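PDB 6JMB: ofchtiv-allosamidin from Ostrinia furnacalis, which is a group IV insect chitinase of glycosyl hydrolase family 18 that probably hydrolyses chitin and here binds the inhibitor allosamidin. Local coordinates for residues 197-207 with 248-256; 305-313 with 321-330. All coordinates share one frame; numbering follows the deposited sequence.

Interaction 1. Residues 197-207 with 248-256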
loop_
_atom_site.group_PDB
_atom_site.type_symbol
_atom_site.label_atom_id
_atom_site.label_comp_id
_atom_site.label_asym_id
_atom_site.label_seq_id
_atom_site.Cartn_x
_atom_site.Cartn_y
_atom_site.Cartn_z
ATOM N N GLY A 197 3.941 -10.759 -9.366
ATOM C CA GLY A 197 2.640 -10.540 -9.961
ATOM C C GLY A 197 2.635 -11.054 -11.380
ATOM O O GLY A 197 3.619 -11.624 -11.855
ATOM N N ALA A 198 1.515 -10.824 -12.060
ATOM C CA ALA A 198 1.296 -11.399 -13.384
ATOM C C ALA A 198 2.272 -10.899 -14.445
ATOM O O ALA A 198 2.296 -11.464 -15.546
ATOM C CB ALA A 198 -0.143 -11.145 -13.816
ATOM N N TRP A 199 3.066 -9.868 -14.147
ATOM C CA TRP A 199 4.139 -9.429 -15.036
ATOM C C TRP A 199 5.323 -10.389 -15.037
ATOM O O TRP A 199 6.177 -10.301 -15.926
ATOM C CB TRP A 199 4.623 -8.036 -14.606
ATOM C CG TRP A 199 4.982 -7.966 -13.141
ATOM C CD1 TRP A 199 6.182 -8.286 -12.576
ATOM C CD2 TRP A 199 4.124 -7.561 -12.061
ATOM N NE1 TRP A 199 6.125 -8.108 -11.208
ATOM C CE2 TRP A 199 4.873 -7.661 -10.872
ATOM C CE3 TRP A 199 2.795 -7.134 -11.988
ATOM C CZ2 TRP A 199 4.340 -7.340 -9.625
ATOM C CZ3 TRP A 199 2.267 -6.812 -10.744
ATOM C CH2 TRP A 199 3.039 -6.917 -9.583
ATOM N N ASP A 200 5.411 -11.283 -14.055
ATOM C CA ASP A 200 6.520 -12.220 -13.961
ATOM C C ASP A 200 6.307 -13.405 -14.901
ATOM O O ASP A 200 5.200 -13.666 -15.385
ATOM C CB ASP A 200 6.665 -12.748 -12.531
ATOM C CG ASP A 200 7.240 -11.718 -11.578
ATOM O OD1 ASP A 200 8.058 -10.874 -12.013
ATOM O OD2 ASP A 200 6.891 -11.771 -10.375
ATOM N N SER A 201 7.392 -14.145 -15.140
ATOM C CA SER A 201 7.321 -15.309 -16.016
ATOM C C SER A 201 6.834 -16.558 -15.297
ATOM O O SER A 201 6.526 -17.557 -15.958
ATOM C CB SER A 201 8.693 -15.588 -16.626
ATOM O OG SER A 201 9.617 -15.943 -15.615
ATOM N N VAL A 202 6.761 -16.521 -13.966
ATOM C CA VAL A 202 6.333 -17.647 -13.148
ATOM C C VAL A 202 5.418 -17.102 -12.061
ATOM O O VAL A 202 5.435 -15.911 -11.745
ATOM C CB VAL A 202 7.534 -18.376 -12.498
ATOM C CG1 VAL A 202 8.448 -18.992 -13.571
ATOM C CG2 VAL A 202 8.338 -17.418 -11.622
ATOM N N THR A 203 4.611 -17.992 -11.488
ATOM C CA THR A 203 3.801 -17.619 -10.333
ATOM C C THR A 203 4.702 -17.249 -9.162
ATOM O O THR A 203 5.835 -17.721 -9.041
ATOM C CB THR A 203 2.900 -18.785 -9.917
ATOM O OG1 THR A 203 3.713 -19.922 -9.590
ATOM C CG2 THR A 203 1.929 -19.151 -11.036
ATOM N N GLY A 204 4.191 -16.383 -8.300
ATOM C CA GLY A 204 4.942 -15.958 -7.133
ATOM C C GLY A 204 4.008 -15.241 -6.187
ATOM O O GLY A 204 2.885 -14.871 -6.546
ATOM N N HIS A 205 4.484 -15.057 -4.965
ATOM C CA HIS A 205 3.642 -14.488 -3.927
ATOM C C HIS A 205 3.660 -12.969 -3.970
ATOM O O HIS A 205 4.691 -12.341 -4.230
ATOM C CB HIS A 205 4.068 -14.977 -2.544
ATOM C CG HIS A 205 4.010 -16.466 -2.397
ATOM N ND1 HIS A 205 2.856 -17.192 -2.588
ATOM C CD2 HIS A 205 4.974 -17.363 -2.083
ATOM C CE1 HIS A 205 3.109 -18.475 -2.390
ATOM N NE2 HIS A 205 4.386 -18.604 -2.080
ATOM N N ASN A 206 2.498 -12.390 -3.697
ATOM C CA ASN A 206 2.366 -10.942 -3.642
ATOM C C ASN A 206 3.163 -10.374 -2.474
ATOM O O ASN A 206 3.791 -9.313 -2.598
ATOM C CB ASN A 206 0.875 -10.624 -3.511
ATOM C CG ASN A 206 0.561 -9.149 -3.589
ATOM O OD1 ASN A 206 1.210 -8.382 -4.303
ATOM N ND2 ASN A 206 -0.476 -8.744 -2.867
ATOM N N ALA A 207 3.176 -11.079 -1.346
ATOM C CA ALA A 207 3.874 -10.593 -0.162
ATOM C C ALA A 207 4.440 -11.751 0.649
ATOM O O ALA A 207 4.064 -11.939 1.813
ATOM C CB ALA A 207 2.921 -9.749 0.689
ATOM N N PRO A 248 -0.915 -6.283 2.176
ATOM C CA PRO A 248 -1.949 -6.161 1.137
ATOM C C PRO A 248 -3.283 -6.772 1.541
ATOM O O PRO A 248 -3.326 -7.855 2.131
ATOM C CB PRO A 248 -1.341 -6.952 -0.025
ATOM C CG PRO A 248 -0.598 -8.077 0.678
ATOM C CD PRO A 248 -0.103 -7.509 2.005
ATOM N N PHE A 249 -4.382 -6.102 1.192
ATOM C CA PHE A 249 -5.725 -6.648 1.331
ATOM C C PHE A 249 -6.254 -7.159 -0.004
ATOM O O PHE A 249 -7.472 -7.245 -0.205
ATOM C CB PHE A 249 -6.686 -5.603 1.907
ATOM C CG PHE A 249 -6.576 -5.391 3.398
ATOM C CD1 PHE A 249 -5.472 -5.817 4.133
ATOM C CD2 PHE A 249 -7.609 -4.755 4.064
ATOM C CE1 PHE A 249 -5.406 -5.598 5.511
ATOM C CE2 PHE A 249 -7.553 -4.534 5.434
ATOM C CZ PHE A 249 -6.453 -4.959 6.163
ATOM N N TYR A 250 -5.356 -7.463 -0.929
ATOM C CA TYR A 250 -5.700 -7.972 -2.242
ATOM C C TYR A 250 -4.686 -9.052 -2.576
ATOM O O TYR A 250 -3.624 -9.152 -1.951
ATOM C CB TYR A 250 -5.647 -6.861 -3.309
ATOM C CG TYR A 250 -4.261 -6.266 -3.432
ATOM C CD1 TYR A 250 -3.825 -5.288 -2.541
ATOM C CD2 TYR A 250 -3.381 -6.698 -4.412
ATOM C CE1 TYR A 250 -2.556 -4.764 -2.619
ATOM C CE2 TYR A 250 -2.098 -6.171 -4.501
ATOM C CZ TYR A 250 -1.696 -5.201 -3.597
ATOM O OH TYR A 250 -0.428 -4.661 -3.662
ATOM N N GLY A 251 -5.031 -9.867 -3.573
ATOM C CA GLY A 251 -4.137 -10.868 -4.102
ATOM C C GLY A 251 -3.876 -10.615 -5.577
ATOM O O GLY A 251 -4.472 -9.724 -6.195
ATOM N N ARG A 252 -2.973 -11.414 -6.142
ATOM C CA ARG A 252 -2.633 -11.313 -7.554
ATOM C C ARG A 252 -2.841 -12.661 -8.230
ATOM O O ARG A 252 -2.664 -13.719 -7.612
ATOM C CB ARG A 252 -1.212 -10.761 -7.749
ATOM C CG ARG A 252 -1.099 -9.328 -7.247
ATOM C CD ARG A 252 0.187 -8.642 -7.698
ATOM N NE ARG A 252 0.101 -7.202 -7.457
ATOM C CZ ARG A 252 -0.553 -6.348 -8.240
ATOM N NH1 ARG A 252 -1.162 -6.780 -9.338
ATOM N NH2 ARG A 252 -0.590 -5.052 -7.931
ATOM N N THR A 253 -3.252 -12.616 -9.501
ATOM C CA THR A 253 -3.787 -13.786 -10.182
ATOM C C THR A 253 -3.040 -14.043 -11.484
ATOM O O THR A 253 -2.614 -13.112 -12.179
ATOM C CB THR A 253 -5.295 -13.650 -10.460
ATOM O OG1 THR A 253 -5.498 -12.722 -11.529
ATOM C CG2 THR A 253 -6.049 -13.163 -9.219
ATOM N N PHE A 254 -2.903 -15.331 -11.801
ATOM C CA PHE A 254 -2.073 -15.802 -12.899
ATOM C C PHE A 254 -2.830 -16.866 -13.684
ATOM O O PHE A 254 -3.716 -17.547 -13.159
ATOM C CB PHE A 254 -0.799 -16.488 -12.377
ATOM C CG PHE A 254 0.110 -15.611 -11.562
ATOM C CD1 PHE A 254 -0.213 -15.259 -10.258
ATOM C CD2 PHE A 254 1.328 -15.186 -12.084
ATOM C CE1 PHE A 254 0.649 -14.470 -9.500
ATOM C CE2 PHE A 254 2.193 -14.401 -11.329
ATOM C CZ PHE A 254 1.849 -14.046 -10.038
ATOM N N GLN A 255 -2.442 -17.020 -14.953
ATOM C CA GLN A 255 -2.849 -18.136 -15.803
ATOM C C GLN A 255 -1.643 -19.061 -15.911
ATOM O O GLN A 255 -0.617 -18.679 -16.480
ATOM C CB GLN A 255 -3.242 -17.623 -17.189
ATOM C CG GLN A 255 -3.643 -18.720 -18.165
ATOM C CD GLN A 255 -3.774 -18.223 -19.596
ATOM O OE1 GLN A 255 -3.133 -17.253 -19.997
ATOM N NE2 GLN A 255 -4.618 -18.894 -20.375
ATOM N N LEU A 256 -1.753 -20.265 -15.357
ATOM C CA LEU A 256 -0.648 -21.211 -15.417
ATOM C C LEU A 256 -0.355 -21.620 -16.856
ATOM O O LEU A 256 -1.250 -21.711 -17.698
ATOM C CB LEU A 256 -0.993 -22.462 -14.616
ATOM C CG LEU A 256 -1.058 -22.282 -13.100
ATOM C CD1 LEU A 256 -1.718 -23.496 -12.448
ATOM C CD2 LEU A 256 0.336 -22.036 -12.529
HETATM O O HOH W 1 -0.750 -9.190 -11.045
HETATM O O HOH W 2 -1.567 -10.923 -1.112
#

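Interaction 2. Residues 305-313 with 321-330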
loop_
_atom_site.group_PDB
_atom_site.type_symbol
_atom_site.label_atom_id
_atom_site.label_comp_id
_atom_site.label_asym_id
_atom_site.label_seq_id
_atom_site.Cartn_x
_atom_site.Cartn_y
_atom_site.Cartn_z
ATOM N N ASN A 305 4.840 -22.974 3.341
ATOM C CA ASN A 305 5.364 -22.929 4.700
ATOM C C ASN A 305 6.788 -22.405 4.769
ATOM O O ASN A 305 7.357 -22.339 5.862
ATOM C CB ASN A 305 5.260 -24.306 5.368
ATOM C CG ASN A 305 5.129 -24.215 6.872
ATOM O OD1 ASN A 305 4.820 -23.155 7.424
ATOM N ND2 ASN A 305 5.369 -25.334 7.551
ATOM N N LEU A 306 7.377 -22.040 3.632
ATOM C CA LEU A 306 8.604 -21.261 3.643
ATOM C C LEU A 306 8.285 -19.770 3.700
ATOM O O LEU A 306 8.835 -19.039 4.534
ATOM C CB LEU A 306 9.434 -21.585 2.397
ATOM C CG LEU A 306 9.863 -23.045 2.229
ATOM C CD1 LEU A 306 10.596 -23.242 0.912
ATOM C CD2 LEU A 306 10.738 -23.462 3.395
ATOM N N ALA A 307 7.360 -19.322 2.846
ATOM C CA ALA A 307 7.018 -17.910 2.721
ATOM C C ALA A 307 5.946 -17.458 3.705
ATOM O O ALA A 307 5.768 -16.247 3.892
ATOM C CB ALA A 307 6.553 -17.612 1.293
ATOM N N LYS A 308 5.228 -18.396 4.326
ATOM C CA LYS A 308 4.196 -18.108 5.334
ATOM C C LYS A 308 2.974 -17.413 4.731
ATOM O O LYS A 308 2.372 -16.538 5.357
ATOM C CB LYS A 308 4.731 -17.340 6.551
ATOM C CG LYS A 308 6.093 -17.813 7.047
ATOM C CD LYS A 308 6.060 -19.268 7.479
ATOM C CE LYS A 308 7.447 -19.707 7.913
ATOM N NZ LYS A 308 7.459 -21.143 8.327
ATOM N N VAL A 309 2.595 -17.812 3.519
ATOM C CA VAL A 309 1.437 -17.224 2.836
ATOM C C VAL A 309 0.683 -18.312 2.102
ATOM O O VAL A 309 1.251 -19.331 1.688
ATOM C CB VAL A 309 1.854 -16.133 1.826
ATOM C CG1 VAL A 309 2.333 -14.884 2.550
ATOM C CG2 VAL A 309 2.908 -16.662 0.865
ATOM N N PRO A 310 -0.619 -18.108 1.912
ATOM C CA PRO A 310 -1.426 -19.074 1.165
ATOM C C PRO A 310 -1.442 -18.761 -0.324
ATOM O O PRO A 310 -1.187 -17.641 -0.771
ATOM C CB PRO A 310 -2.828 -18.839 1.739
ATOM C CG PRO A 310 -2.847 -17.351 1.965
ATOM C CD PRO A 310 -1.445 -17.011 2.455
ATOM N N TYR A 311 -1.774 -19.788 -1.094
ATOM C CA TYR A 311 -2.061 -19.618 -2.507
ATOM C C TYR A 311 -3.121 -20.639 -2.882
ATOM O O TYR A 311 -3.361 -21.603 -2.151
ATOM C CB TYR A 311 -0.798 -19.752 -3.373
ATOM C CG TYR A 311 -0.112 -21.097 -3.279
ATOM C CD1 TYR A 311 0.702 -21.416 -2.198
ATOM C CD2 TYR A 311 -0.279 -22.053 -4.274
ATOM C CE1 TYR A 311 1.329 -22.650 -2.110
ATOM C CE2 TYR A 311 0.346 -23.285 -4.192
ATOM C CZ TYR A 311 1.142 -23.576 -3.114
ATOM O OH TYR A 311 1.762 -24.810 -3.039
ATOM N N ALA A 312 -3.765 -20.420 -4.023
ATOM C CA ALA A 312 -4.874 -21.265 -4.428
ATOM C C ALA A 312 -4.807 -21.508 -5.923
ATOM O O ALA A 312 -4.341 -20.659 -6.686
ATOM C CB ALA A 312 -6.221 -20.636 -4.055
ATOM N N PHE A 313 -5.276 -22.678 -6.345
ATOM C CA PHE A 313 -5.308 -22.965 -7.770
ATOM C C PHE A 313 -6.553 -23.758 -8.133
ATOM O O PHE A 313 -7.122 -24.482 -7.311
ATOM C CB PHE A 313 -4.036 -23.664 -8.276
ATOM C CG PHE A 313 -3.694 -24.921 -7.543
ATOM C CD1 PHE A 313 -4.231 -26.134 -7.939
ATOM C CD2 PHE A 313 -2.829 -24.892 -6.461
ATOM C CE1 PHE A 313 -3.913 -27.302 -7.271
ATOM C CE2 PHE A 313 -2.502 -26.060 -5.787
ATOM C CZ PHE A 313 -3.048 -27.263 -6.194
ATOM N N PHE A 321 -2.600 -14.778 -2.318
ATOM C CA PHE A 321 -3.408 -13.875 -1.503
ATOM C C PHE A 321 -2.904 -13.907 -0.067
ATOM O O PHE A 321 -1.960 -14.625 0.267
ATOM C CB PHE A 321 -4.906 -14.195 -1.613
ATOM C CG PHE A 321 -5.306 -15.516 -1.006
ATOM C CD1 PHE A 321 -4.954 -16.716 -1.604
ATOM C CD2 PHE A 321 -6.063 -15.552 0.159
ATOM C CE1 PHE A 321 -5.342 -17.930 -1.044
ATOM C CE2 PHE A 321 -6.461 -16.760 0.714
ATOM C CZ PHE A 321 -6.096 -17.948 0.116
ATOM N N ASP A 322 -3.529 -13.093 0.779
ATOM C CA ASP A 322 -3.238 -13.091 2.203
ATOM C C ASP A 322 -4.541 -13.227 2.973
ATOM O O ASP A 322 -5.560 -12.639 2.594
ATOM C CB ASP A 322 -2.480 -11.821 2.604
ATOM C CG ASP A 322 -0.979 -11.971 2.429
ATOM O OD1 ASP A 322 -0.336 -12.528 3.345
ATOM O OD2 ASP A 322 -0.438 -11.566 1.370
ATOM N N ASN A 323 -4.511 -14.025 4.038
ATOM C CA ASN A 323 -5.690 -14.323 4.843
ATOM C C ASN A 323 -5.402 -13.973 6.304
ATOM O O ASN A 323 -4.376 -13.377 6.622
ATOM C CB ASN A 323 -6.141 -15.772 4.633
ATOM C CG ASN A 323 -5.071 -16.789 4.989
ATOM O OD1 ASN A 323 -4.055 -16.465 5.609
ATOM N ND2 ASN A 323 -5.305 -18.044 4.601
ATOM N N VAL A 324 -6.311 -14.364 7.199
ATOM C CA VAL A 324 -6.132 -14.031 8.612
ATOM C C VAL A 324 -4.850 -14.649 9.156
ATOM O O VAL A 324 -4.094 -14.000 9.889
ATOM C CB VAL A 324 -7.373 -14.445 9.424
ATOM C CG1 VAL A 324 -7.054 -14.508 10.927
ATOM C CG2 VAL A 324 -8.534 -13.494 9.133
ATOM N N GLU A 325 -4.569 -15.896 8.775
ATOM C CA GLU A 325 -3.386 -16.583 9.280
ATOM C C GLU A 325 -2.100 -15.933 8.779
ATOM O O GLU A 325 -1.159 -15.728 9.553
ATOM C CB GLU A 325 -3.459 -18.063 8.897
ATOM C CG GLU A 325 -4.781 -18.722 9.310
ATOM C CD GLU A 325 -5.804 -18.811 8.174
ATOM O OE1 GLU A 325 -6.492 -17.806 7.870
ATOM O OE2 GLU A 325 -5.929 -19.909 7.586
ATOM N N SER A 326 -2.034 -15.585 7.492
ATOM C CA SER A 326 -0.813 -14.965 6.990
ATOM C C SER A 326 -0.670 -13.530 7.480
ATOM O O SER A 326 0.448 -13.067 7.716
ATOM C CB SER A 326 -0.735 -15.052 5.461
ATOM O OG SER A 326 -1.699 -14.216 4.834
ATOM N N MET A 327 -1.788 -12.822 7.650
ATOM C CA MET A 327 -1.742 -11.494 8.252
ATOM C C MET A 327 -1.204 -11.568 9.675
ATOM O O MET A 327 -0.405 -10.723 10.090
ATOM C CB MET A 327 -3.144 -10.874 8.235
ATOM C CG MET A 327 -3.189 -9.375 8.448
ATOM S SD MET A 327 -2.241 -8.475 7.208
ATOM C CE MET A 327 -3.172 -8.803 5.712
ATOM N N THR A 328 -1.618 -12.591 10.429
ATOM C CA THR A 328 -1.103 -12.780 11.785
ATOM C C THR A 328 0.415 -12.945 11.773
ATOM O O THR A 328 1.130 -12.314 12.562
ATOM C CB THR A 328 -1.784 -13.986 12.441
ATOM O OG1 THR A 328 -3.189 -13.719 12.564
ATOM C CG2 THR A 328 -1.211 -14.234 13.843
ATOM N N ALA A 329 0.926 -13.780 10.865
ATOM C CA ALA A 329 2.369 -13.968 10.763
ATOM C C ALA A 329 3.077 -12.662 10.423
ATOM O O ALA A 329 4.159 -12.378 10.951
ATOM C CB ALA A 329 2.695 -15.056 9.731
ATOM N N LYS A 330 2.483 -11.856 9.544
ATOM C CA LYS A 330 3.092 -10.584 9.171
ATOM C C LYS A 330 3.165 -9.632 10.360
ATOM O O LYS A 330 4.190 -8.975 10.574
ATOM C CB LYS A 330 2.300 -9.955 8.024
ATOM C CG LYS A 330 2.661 -10.521 6.644
ATOM C CD LYS A 330 1.647 -10.122 5.571
ATOM C CE LYS A 330 2.135 -10.461 4.162
ATOM N NZ LYS A 330 2.183 -11.938 3.915
HETATM O O HOH W 3 2.666 -13.839 6.055
#

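Interaction 1. Residues 197-207 with 248-256
The Phe254 ring packs against the bend of the 197-207 loop, with Thr203 CA over one face, 4.0 Å from the ring centroid in a CH-pi contact. Its CE2 corner presses against Gly197 O at 3.2 Å, and CE1 comes near Gly204 O; both carbonyls approach the ring obliquely. Thr203 CG2 runs on to Leu256 CD2, 3.6 Å away, while Thr203 OG1 turns to Ser266.

Beside this, the CZ3/CH2 corner of Trp199 comes over one face of the Arg252 guanidinium, offset toward its rim, with CH2 3.6 Å from Arg252 NE; the two side chains cross at about a right angle and their planes stand 63° apart, so this is no flat stack. Gly197 CA covers a face of the same indole. Water 1 joins Ala198 N to Arg252 NH1.

Asn206 swings its amide over the strand because CG lies opposite the backbone N (chi1 -174°). Its ND2 makes a weak, bent bond to Tyr250 O (3.3 Å, 120°), backed by water 2, which accepts from Asn206 ND2 and donates to Tyr250 O. OD1 sits at the edge of the Arg252 guanidinium but bonds to Asp194 N.

Arg252 NH2 forms a salt bridge with Asp194, which Tyr250 OH also reaches. A leucine in place of Arg252 would probably leave the Asp194 carboxylate without its cationic mate and Trp199 without the group its ring corner rests on.

Tyr250 lines the allosamizoline and glycan pockets, so the Asn206 end of the contact borders the inhibitor site. The 197-207 loop, which follows barrel strand 187-190, lies along strand 243-256, with strand 317-320 against Thr203 and Leu256 and strand 283-285 against Arg252 and Thr253.

Interaction 2. Residues 305-313 with 321-330
Apolar packing centres on Pro310 and Phe321. Pro310 CG stands over the middle of the Phe321 ring, 3.8 Å from its centroid and 11° off the normal, a CH-pi contact; Pro310 CB reaches ring atom CZ, and Ala312 CB touches CE1 obliquely. With CG between its backbone N and carbonyl carbon (chi1 67°), the Phe321 ring is turned toward Pro310.

Carbon also meets polar atoms. Asn323 ND2 touches Pro310 CG from another side, and Phe321 O lies 3.3 Å from Pro310 CD, which Ser326 CB meets as well. Ser326 CB adjoins Lys308 O, and Val309 CG1 covers the Asp322-Lys330 ion pair, 3.3 Å from Lys330 NZ.

No direct hydrogen bond crosses between the segments; the polar work is done within 321-330 and by water 3. Asn323 is the N-cap of helix 324-336: its OD1 accepts from Ser326 N, which lies nearly in line with the C=O at 2.9 Å, and Ser326 OG accepts in return from Asn323 N, completing a capping box. Two donors converge on Asp322 OD1, Ser326 OG on the anti side and Lys330 NZ on the syn side at 2.6 Å, from opposite faces of the carboxylate plane. These short bonds probably hold the carboxylate in one rotation and favour its ionised form. Lys330 NZ also donates to Ala207 O and to water 3, which donates to Lys308 O and Ser326 O and so links the segments.

Strand 309-313 and helix segment 324-330 run nearly antiparallel (152°), their axes 7.8 Å apart. The strand pairs with 300-304 and 317-320, probably in the alpha+beta insertion of family 18 chitinases; the helix meets helix 362-373 and strand 243-256, and Phe289 of helix 286-295 packs edge-to-face with Phe321.

From the N terminus the chain leaves barrel strand 187-190, runs through 197-207, and passes helix 226-235 before strand 243-256 returns to it: interaction 1 closes a loop with 40 residues between its ends. Interaction 2 follows in series, neither nested nor crossed, and closes a short beta-hairpin connection, with only seven residues between 305-313 and 321-330. Their centres lie 13 Å apart and they touch directly: His205 of the first loop packs on Val309, and Pro248 lies against Asp322. Together they tie the 197-207 loop, the long strand 243-256, the inserted strands and helix 324-336 into one flank of the TIM barrel.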